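Local coordinates for protein putative tagatose-6-phosphate ketose/aldose isomerase (Escherichia coli, PDB 3C3J) that is a putative isomerase with two SIS domains, each folded around a five-stranded parallel sheet, found as a pair of subunits, at residues 32-37 against 157-162; 57-62 against 105-110; 89-94 against 120-125. One frame throughout, in Å; residues are numbered along the deposited sequence.

Interaction 1: residues 32-37 against 157-162; sequences TNIDAL and FALLMP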
loop_
_atom_site.group_PDB
_atom_site.type_symbol
_atom_site.label_atom_id
_atom_site.label_comp_id
_atom_site.label_asym_id
_atom_site.label_seq_id
_atom_site.Cartn_x
_atom_site.Cartn_y
_atom_site.Cartn_z
ATOM N N THR A 32 19.460 -9.181 -22.997
ATOM C CA THR A 32 20.502 -9.164 -24.035
ATOM C C THR A 32 20.626 -7.768 -24.697
ATOM O O THR A 32 21.724 -7.314 -24.987
ATOM C CB THR A 32 20.376 -10.375 -25.063
ATOM O OG1 THR A 32 19.180 -10.272 -25.800
ATOM C CG2 THR A 32 20.318 -11.677 -24.337
ATOM N N ASN A 33 19.522 -7.056 -24.872
ATOM C CA ASN A 33 19.606 -5.652 -25.314
ATOM C C ASN A 33 20.361 -4.750 -24.327
ATOM O O ASN A 33 21.145 -3.884 -24.712
ATOM C CB ASN A 33 18.228 -5.083 -25.564
ATOM C CG ASN A 33 18.281 -3.766 -26.276
ATOM O OD1 ASN A 33 18.882 -3.657 -27.361
ATOM N ND2 ASN A 33 17.675 -2.737 -25.674
ATOM N N ILE A 34 20.089 -4.943 -23.047
ATOM C CA ILE A 34 20.753 -4.195 -21.984
ATOM C C ILE A 34 22.266 -4.487 -22.068
ATOM O O ILE A 34 23.078 -3.574 -21.925
ATOM C CB ILE A 34 20.133 -4.547 -20.607
ATOM C CG1 ILE A 34 18.740 -3.925 -20.484
ATOM C CG2 ILE A 34 21.065 -4.134 -19.434
ATOM C CD1 ILE A 34 17.989 -4.369 -19.193
ATOM N N ASP A 35 22.633 -5.734 -22.364
ATOM C CA ASP A 35 24.059 -6.072 -22.568
ATOM C C ASP A 35 24.673 -5.194 -23.640
ATOM O O ASP A 35 25.793 -4.691 -23.469
ATOM C CB ASP A 35 24.271 -7.544 -22.946
ATOM C CG ASP A 35 23.944 -8.506 -21.808
ATOM O OD1 ASP A 35 24.093 -8.131 -20.638
ATOM O OD2 ASP A 35 23.567 -9.651 -22.090
ATOM N N ALA A 36 23.940 -5.017 -24.739
ATOM C CA ALA A 36 24.387 -4.189 -25.860
ATOM C C ALA A 36 24.516 -2.707 -25.464
ATOM O O ALA A 36 25.422 -2.017 -25.940
ATOM C CB ALA A 36 23.432 -4.346 -27.027
ATOM N N LEU A 37 23.626 -2.250 -24.583
ATOM C CA LEU A 37 23.566 -0.856 -24.116
ATOM C C LEU A 37 24.360 -0.610 -22.830
ATOM O O LEU A 37 24.381 0.525 -22.322
ATOM C CB LEU A 37 22.093 -0.469 -23.849
ATOM C CG LEU A 37 21.229 -0.050 -25.025
ATOM C CD1 LEU A 37 21.505 -0.914 -26.247
ATOM C CD2 LEU A 37 19.755 -0.141 -24.618
ATOM N N PHE A 157 17.951 9.076 -19.917
ATOM C CA PHE A 157 18.401 7.949 -20.724
ATOM C C PHE A 157 17.237 6.971 -20.745
ATOM O O PHE A 157 16.868 6.445 -19.713
ATOM C CB PHE A 157 19.631 7.290 -20.096
ATOM C CG PHE A 157 20.230 6.167 -20.925
ATOM C CD1 PHE A 157 21.431 6.360 -21.599
ATOM C CD2 PHE A 157 19.609 4.929 -21.014
ATOM C CE1 PHE A 157 21.992 5.340 -22.360
ATOM C CE2 PHE A 157 20.158 3.905 -21.782
ATOM C CZ PHE A 157 21.353 4.111 -22.451
ATOM N N ALA A 158 16.672 6.735 -21.909
ATOM C CA ALA A 158 15.476 5.908 -22.014
ATOM C C ALA A 158 15.839 4.525 -22.486
ATOM O O ALA A 158 16.677 4.334 -23.372
ATOM C CB ALA A 158 14.490 6.506 -22.940
ATOM N N LEU A 159 15.170 3.554 -21.882
ATOM C CA LEU A 159 15.365 2.167 -22.220
ATOM C C LEU A 159 14.066 1.619 -22.833
ATOM O O LEU A 159 13.010 1.597 -22.199
ATOM C CB LEU A 159 15.784 1.424 -20.973
ATOM C CG LEU A 159 16.135 -0.035 -21.021
ATOM C CD1 LEU A 159 17.229 -0.299 -22.072
ATOM C CD2 LEU A 159 16.585 -0.407 -19.575
ATOM N N LEU A 160 14.173 1.169 -24.065
ATOM C CA LEU A 160 13.031 0.642 -24.804
ATOM C C LEU A 160 12.906 -0.868 -24.627
ATOM O O LEU A 160 13.901 -1.599 -24.771
ATOM C CB LEU A 160 13.205 0.987 -26.283
ATOM C CG LEU A 160 12.009 0.758 -27.204
ATOM C CD1 LEU A 160 10.802 1.614 -26.807
ATOM C CD2 LEU A 160 12.444 1.035 -28.672
HETATM N N MSE A 161 11.697 -1.344 -24.345
HETATM C CA MSE A 161 11.460 -2.784 -24.147
HETATM C C MSE A 161 11.282 -3.418 -25.532
HETATM O O MSE A 161 11.057 -2.682 -26.515
HETATM C CB MSE A 161 10.215 -3.011 -23.287
HETATM C CG MSE A 161 10.296 -2.458 -21.896
HETATM SE SE MSE A 161 11.752 -3.252 -20.853
HETATM C CE MSE A 161 13.262 -2.018 -21.213
ATOM N N PRO A 162 11.414 -4.760 -25.632
ATOM C CA PRO A 162 11.153 -5.404 -26.922
ATOM C C PRO A 162 9.738 -5.122 -27.440
ATOM O O PRO A 162 8.790 -4.976 -26.668
ATOM C CB PRO A 162 11.377 -6.895 -26.628
ATOM C CG PRO A 162 12.304 -6.871 -25.395
ATOM C CD PRO A 162 11.813 -5.735 -24.610
HETATM O O HOH W 1 15.121 -3.884 -23.904
#

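Interaction 2: residues 57-62 against 105-110; sequences ILTGAG and LLLISF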
loop_
_atom_site.group_PDB
_atom_site.type_symbol
_atom_site.label_atom_id
_atom_site.label_comp_id
_atom_site.label_asym_id
_atom_site.label_seq_id
_atom_site.Cartn_x
_atom_site.Cartn_y
_atom_site.Cartn_z
ATOM N N ILE A 57 13.569 7.202 -7.331
ATOM C CA ILE A 57 12.154 6.890 -7.194
ATOM C C ILE A 57 11.708 6.061 -8.379
ATOM O O ILE A 57 11.911 6.458 -9.523
ATOM C CB ILE A 57 11.289 8.162 -7.045
ATOM C CG1 ILE A 57 11.593 8.834 -5.717
ATOM C CG2 ILE A 57 9.775 7.828 -7.147
ATOM C CD1 ILE A 57 10.871 10.168 -5.467
ATOM N N LEU A 58 11.100 4.914 -8.107
ATOM C CA LEU A 58 10.463 4.106 -9.142
ATOM C C LEU A 58 8.993 4.514 -9.204
ATOM O O LEU A 58 8.288 4.472 -8.205
ATOM C CB LEU A 58 10.570 2.618 -8.801
ATOM C CG LEU A 58 11.849 1.912 -9.195
ATOM C CD1 LEU A 58 13.069 2.495 -8.472
ATOM C CD2 LEU A 58 11.703 0.404 -8.961
ATOM N N THR A 59 8.527 4.911 -10.381
ATOM C CA THR A 59 7.165 5.399 -10.511
ATOM C C THR A 59 6.431 4.811 -11.725
ATOM O O THR A 59 7.010 4.632 -12.803
ATOM C CB THR A 59 7.137 6.956 -10.536
ATOM O OG1 THR A 59 5.799 7.412 -10.308
ATOM C CG2 THR A 59 7.688 7.532 -11.898
ATOM N N GLY A 60 5.157 4.505 -11.520
ATOM C CA GLY A 60 4.246 4.067 -12.568
ATOM C C GLY A 60 2.814 4.181 -12.042
ATOM O O GLY A 60 2.601 4.466 -10.847
ATOM N N ALA A 61 1.841 3.981 -12.931
ATOM C CA ALA A 61 0.427 3.977 -12.566
ATOM C C ALA A 61 -0.126 2.565 -12.653
ATOM O O ALA A 61 0.308 1.785 -13.489
ATOM C CB ALA A 61 -0.346 4.881 -13.520
ATOM N N GLY A 62 -1.100 2.236 -11.801
ATOM C CA GLY A 62 -1.751 0.918 -11.850
ATOM C C GLY A 62 -0.736 -0.209 -11.675
ATOM O O GLY A 62 0.149 -0.148 -10.798
ATOM N N LEU A 105 17.662 13.767 -7.690
ATOM C CA LEU A 105 16.699 12.704 -7.937
ATOM C C LEU A 105 16.967 12.000 -9.262
ATOM O O LEU A 105 17.219 12.641 -10.281
ATOM C CB LEU A 105 15.292 13.298 -7.977
ATOM C CG LEU A 105 14.129 12.395 -8.394
ATOM C CD1 LEU A 105 13.952 11.201 -7.449
ATOM C CD2 LEU A 105 12.829 13.168 -8.489
ATOM N N LEU A 106 16.843 10.676 -9.255
ATOM C CA LEU A 106 16.786 9.883 -10.458
ATOM C C LEU A 106 15.388 9.271 -10.470
ATOM O O LEU A 106 15.047 8.491 -9.575
ATOM C CB LEU A 106 17.841 8.775 -10.456
ATOM C CG LEU A 106 17.771 7.783 -11.631
ATOM C CD1 LEU A 106 17.822 8.503 -13.002
ATOM C CD2 LEU A 106 18.849 6.673 -11.520
ATOM N N LEU A 107 14.595 9.639 -11.455
ATOM C CA LEU A 107 13.221 9.139 -11.577
ATOM C C LEU A 107 13.176 8.037 -12.617
ATOM O O LEU A 107 13.484 8.270 -13.801
ATOM C CB LEU A 107 12.247 10.261 -11.963
ATOM C CG LEU A 107 10.757 9.923 -11.903
ATOM C CD1 LEU A 107 10.325 9.591 -10.446
ATOM C CD2 LEU A 107 9.915 11.062 -12.509
ATOM N N ILE A 108 12.799 6.839 -12.169
ATOM C CA ILE A 108 12.643 5.690 -13.058
ATOM C C ILE A 108 11.148 5.574 -13.397
ATOM O O ILE A 108 10.331 5.252 -12.536
ATOM C CB ILE A 108 13.176 4.412 -12.419
ATOM C CG1 ILE A 108 14.652 4.590 -12.049
ATOM C CG2 ILE A 108 13.020 3.217 -13.390
ATOM C CD1 ILE A 108 15.083 3.649 -10.980
ATOM N N SER A 109 10.789 5.930 -14.623
ATOM C CA SER A 109 9.378 6.035 -15.019
ATOM C C SER A 109 9.029 4.811 -15.856
ATOM O O SER A 109 9.597 4.613 -16.917
ATOM C CB SER A 109 9.141 7.310 -15.845
ATOM O OG SER A 109 9.172 8.505 -15.055
ATOM N N PHE A 110 8.099 3.991 -15.373
ATOM C CA PHE A 110 7.545 2.878 -16.126
ATOM C C PHE A 110 6.284 3.294 -16.875
ATOM O O PHE A 110 5.385 3.893 -16.304
ATOM C CB PHE A 110 7.203 1.738 -15.165
ATOM C CG PHE A 110 8.380 1.193 -14.442
ATOM C CD1 PHE A 110 9.319 0.430 -15.108
ATOM C CD2 PHE A 110 8.561 1.435 -13.082
ATOM C CE1 PHE A 110 10.412 -0.091 -14.449
ATOM C CE2 PHE A 110 9.679 0.913 -12.405
ATOM C CZ PHE A 110 10.602 0.157 -13.092
HETATM O O HOH W 2 2.718 4.081 -15.691
#

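Interaction 3: residues 89-94 against 120-125; sequences TDLVTN and VAAVEL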
loop_
_atom_site.group_PDB
_atom_site.type_symbol
_atom_site.label_atom_id
_atom_site.label_comp_id
_atom_site.label_asym_id
_atom_site.label_seq_id
_atom_site.Cartn_x
_atom_site.Cartn_y
_atom_site.Cartn_z
ATOM N N THR A 89 0.398 8.303 -9.804
ATOM C CA THR A 89 -0.866 8.876 -9.379
ATOM C C THR A 89 -0.691 9.716 -8.098
ATOM O O THR A 89 -1.339 10.757 -7.959
ATOM C CB THR A 89 -1.938 7.753 -9.235
ATOM O OG1 THR A 89 -1.370 6.632 -8.545
ATOM C CG2 THR A 89 -2.415 7.278 -10.627
ATOM N N ASP A 90 0.219 9.329 -7.203
ATOM C CA ASP A 90 0.539 10.159 -6.015
ATOM C C ASP A 90 1.449 11.351 -6.322
ATOM O O ASP A 90 1.283 12.429 -5.723
ATOM C CB ASP A 90 1.197 9.329 -4.902
ATOM C CG ASP A 90 0.251 8.319 -4.284
ATOM O OD1 ASP A 90 -0.983 8.503 -4.369
ATOM O OD2 ASP A 90 0.745 7.320 -3.702
ATOM N N LEU A 91 2.406 11.171 -7.229
ATOM C CA LEU A 91 3.264 12.277 -7.665
ATOM C C LEU A 91 2.447 13.383 -8.289
ATOM O O LEU A 91 2.688 14.561 -8.008
ATOM C CB LEU A 91 4.349 11.805 -8.640
ATOM C CG LEU A 91 5.467 10.934 -8.053
ATOM C CD1 LEU A 91 6.557 10.587 -9.137
ATOM C CD2 LEU A 91 6.056 11.576 -6.797
ATOM N N VAL A 92 1.442 13.023 -9.085
ATOM C CA VAL A 92 0.668 14.011 -9.822
ATOM C C VAL A 92 -0.288 14.792 -8.898
ATOM O O VAL A 92 -0.452 15.999 -9.060
ATOM C CB VAL A 92 -0.102 13.378 -11.016
ATOM C CG1 VAL A 92 -1.066 14.382 -11.620
ATOM C CG2 VAL A 92 0.854 12.869 -12.089
ATOM N N THR A 93 -0.886 14.125 -7.910
ATOM C CA THR A 93 -1.855 14.784 -7.012
ATOM C C THR A 93 -1.210 15.491 -5.822
ATOM O O THR A 93 -1.698 16.500 -5.391
ATOM C CB THR A 93 -2.931 13.818 -6.465
ATOM O OG1 THR A 93 -2.306 12.811 -5.661
ATOM C CG2 THR A 93 -3.784 13.192 -7.613
ATOM N N ASN A 94 -0.093 14.965 -5.332
ATOM C CA ASN A 94 0.578 15.464 -4.127
ATOM C C ASN A 94 2.111 15.579 -4.321
ATOM O O ASN A 94 2.875 15.090 -3.486
ATOM C CB ASN A 94 0.284 14.520 -2.938
ATOM C CG ASN A 94 -1.167 14.560 -2.482
ATOM O OD1 ASN A 94 -1.507 15.158 -1.434
ATOM N ND2 ASN A 94 -2.029 13.931 -3.243
ATOM N N VAL A 120 3.739 11.505 -18.084
ATOM C CA VAL A 120 4.354 12.733 -18.561
ATOM C C VAL A 120 4.288 13.826 -17.499
ATOM O O VAL A 120 5.261 14.541 -17.261
ATOM C CB VAL A 120 3.677 13.196 -19.884
ATOM C CG1 VAL A 120 4.296 14.496 -20.364
ATOM C CG2 VAL A 120 3.819 12.092 -20.972
ATOM N N ALA A 121 3.148 13.933 -16.841
ATOM C CA ALA A 121 2.966 14.889 -15.750
ATOM C C ALA A 121 3.948 14.639 -14.598
ATOM O O ALA A 121 4.504 15.586 -14.085
ATOM C CB ALA A 121 1.530 14.867 -15.266
ATOM N N ALA A 122 4.183 13.374 -14.227
ATOM C CA ALA A 122 5.145 13.071 -13.157
ATOM C C ALA A 122 6.584 13.508 -13.512
ATOM O O ALA A 122 7.315 14.059 -12.666
ATOM C CB ALA A 122 5.081 11.584 -12.772
ATOM N N VAL A 123 6.975 13.290 -14.760
ATOM C CA VAL A 123 8.275 13.720 -15.256
ATOM C C VAL A 123 8.417 15.257 -15.135
ATOM O O VAL A 123 9.428 15.761 -14.619
ATOM C CB VAL A 123 8.520 13.216 -16.717
ATOM C CG1 VAL A 123 9.745 13.903 -17.366
ATOM C CG2 VAL A 123 8.719 11.686 -16.742
ATOM N N GLU A 124 7.402 15.973 -15.596
ATOM C CA GLU A 124 7.417 17.444 -15.604
ATOM C C GLU A 124 7.464 17.987 -14.182
ATOM O O GLU A 124 8.200 18.929 -13.889
ATOM C CB GLU A 124 6.166 17.993 -16.325
ATOM C CG GLU A 124 6.096 17.687 -17.856
ATOM C CD GLU A 124 4.714 18.048 -18.505
ATOM O OE1 GLU A 124 3.699 18.213 -17.767
ATOM O OE2 GLU A 124 4.620 18.143 -19.759
ATOM N N LEU A 125 6.673 17.375 -13.295
ATOM C CA LEU A 125 6.634 17.788 -11.900
ATOM C C LEU A 125 7.980 17.550 -11.199
ATOM O O LEU A 125 8.464 18.428 -10.470
ATOM C CB LEU A 125 5.483 17.075 -11.203
ATOM C CG LEU A 125 4.073 17.637 -11.431
ATOM C CD1 LEU A 125 3.025 16.579 -10.976
ATOM C CD2 LEU A 125 3.896 18.961 -10.666
#

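Interaction 1: residues 32-37 against 157-162
Helix 23-49 passes strand 159-160 at a distance, I34 and L159 being 8.3 Å apart at their CA atoms, which leaves the contact to side chains and one water. L159 carries the apolar part. Its CG lies anti to the backbone N (chi1 -177°), and its two methyls go to different partners on the helix. CD1 meets L37 CD2 at 3.6 Å, the two leucine side chains crossing at a slant, while CD2 comes within 4.2 Å of I34 CD1. L37 points toward the strand and touches it through CD2 alone. I34 brings only the end of its side chain to the strand.

The polar part lies at N33. Its ND2 stands 4.0 Å from L160 O, and a water spans the gap: it donates to L160 O at 2.7 Å and accepts a weak bond from N33 ND2 at 3.3 Å. L159 pairs through its backbone with P137 and T139 of the inner strand 133-139, whereas L160 O is turned to the helix. Helix 174-187 packs against both partners, S182 on I34 and V186 on L159; further along helix 23-49, the side chain of F157 packs on A40 and L41.

The chemistry is that of a modest, partly buried seam between a long helix and the outermost strand of the sheet within this chain: a few methyl contacts without directional preference, plus a water-mediated link whose asparagine side is the weaker half.

Interaction 2: residues 57-62 against 105-110
I57, L58 and T59 pair in parallel register with L107, I108 and S109, the short strand segments running 20° apart. Four backbone bonds join them: I57 N to L106 O, I108 N to I57 O, T59 N to I108 O and F110 N to T59 O, the last at 2.9 Å and nearly straight (172°).

L58 can be followed outward on the face it shares with I108. Its CB lies 4.1 Å from F110 CE2. CG, placed beside the backbone N by a chi1 of -84°, comes to 4.0 Å from that same CE2, at the edge of the ring and near its plane, and also lies near I108 CD1. There the branches part: CD2 stays with F110 CE2, also at 4.0 Å, while CD1 presses on I108 CD1 at 3.4 Å, tighter than usual for two methyls. L58 and I108 lie side by side and point the same way.

On the other face, L107 CD1 touches T59 CG2 at 3.6 Å and I57 CG2 at 3.8 Å, and T59 OG1 is hydrogen-bonded to V86 O.

Each face has its own cover in this three-layer alpha/beta/alpha arrangement. Helix 174-187 packs on L58, I108 and F110 through C183, F187 and M179, and L91 of helix 88-93 lies over T59 and L107. The pair is central in the sheet, with strand 82-85 beyond 55-59 and strand 133-139 beyond 105-111.

Interaction 3: residues 89-94 against 120-125
V92 and A122 bring helices 88-93 and 117-129 together, their CA atoms 5.7 Å apart. The short helix segments cross at 55°. Their axes pass 8.8 Å from one another. V92 is the main bump. Its CG2, set beside the backbone N and anti to the carbonyl carbon, settles in a shallow hollow on the facing helix. There A121 CB lies 3.8 Å from V92 CG2, with L125 CD1 as a further wall. Two successive alanines supply no more than a methyl each, so the valine branch reaches down to the backbone of the facing helix, where A122 N is 4.0 Å from V92 CG2.

The fit is reciprocal. L125 projects toward helix 88-93, and its CD1 fills the dip between L91 and V92, 3.6 Å from L91 O and 3.7 Å from V92 CA, against main chain more than side chain. L91 completes the interlock with CD1 against A122 CB at 4.0 Å.

Two helices that cover the same face of the parallel sheet thus pack on each other beside the subunit interface; V123 of helix 117-129 rests on S109 of strand 105-111. I379 of the C-terminal tail packs on V92 and A121, and W382 on L125. V92 O and T93 O also accept hydrogen bonds from Y287 and T288 of the second subunit.

No polar pair joins the two segments, which meet through methyls and backbone; V92 O and T93 O serve the subunit interface instead.

Overall arrangement
From the N terminus, helix 23-49 offers residues 32-37, whose partner comes only at 157-162; interaction 1 thus closes a long loop, and interactions 2 and 3 both nest inside it. Strand 55-59 follows that helix and opens interaction 2. Before its partner 105-110 arrives, the chain passes through 89-94, which waits for 120-125, so interactions 2 and 3 cross. These two touch, their centres about 10 Å apart, through T59 OG1 with L91 CD1 and L107 CD2 with A122 O. Interaction 1 touches neither; its centre is about 17 Å from that of interaction 2, though both reach one sheet. Together they join helix 23-49 to edge strand 159-160, two central strands, and helices 88-93 and 117-129.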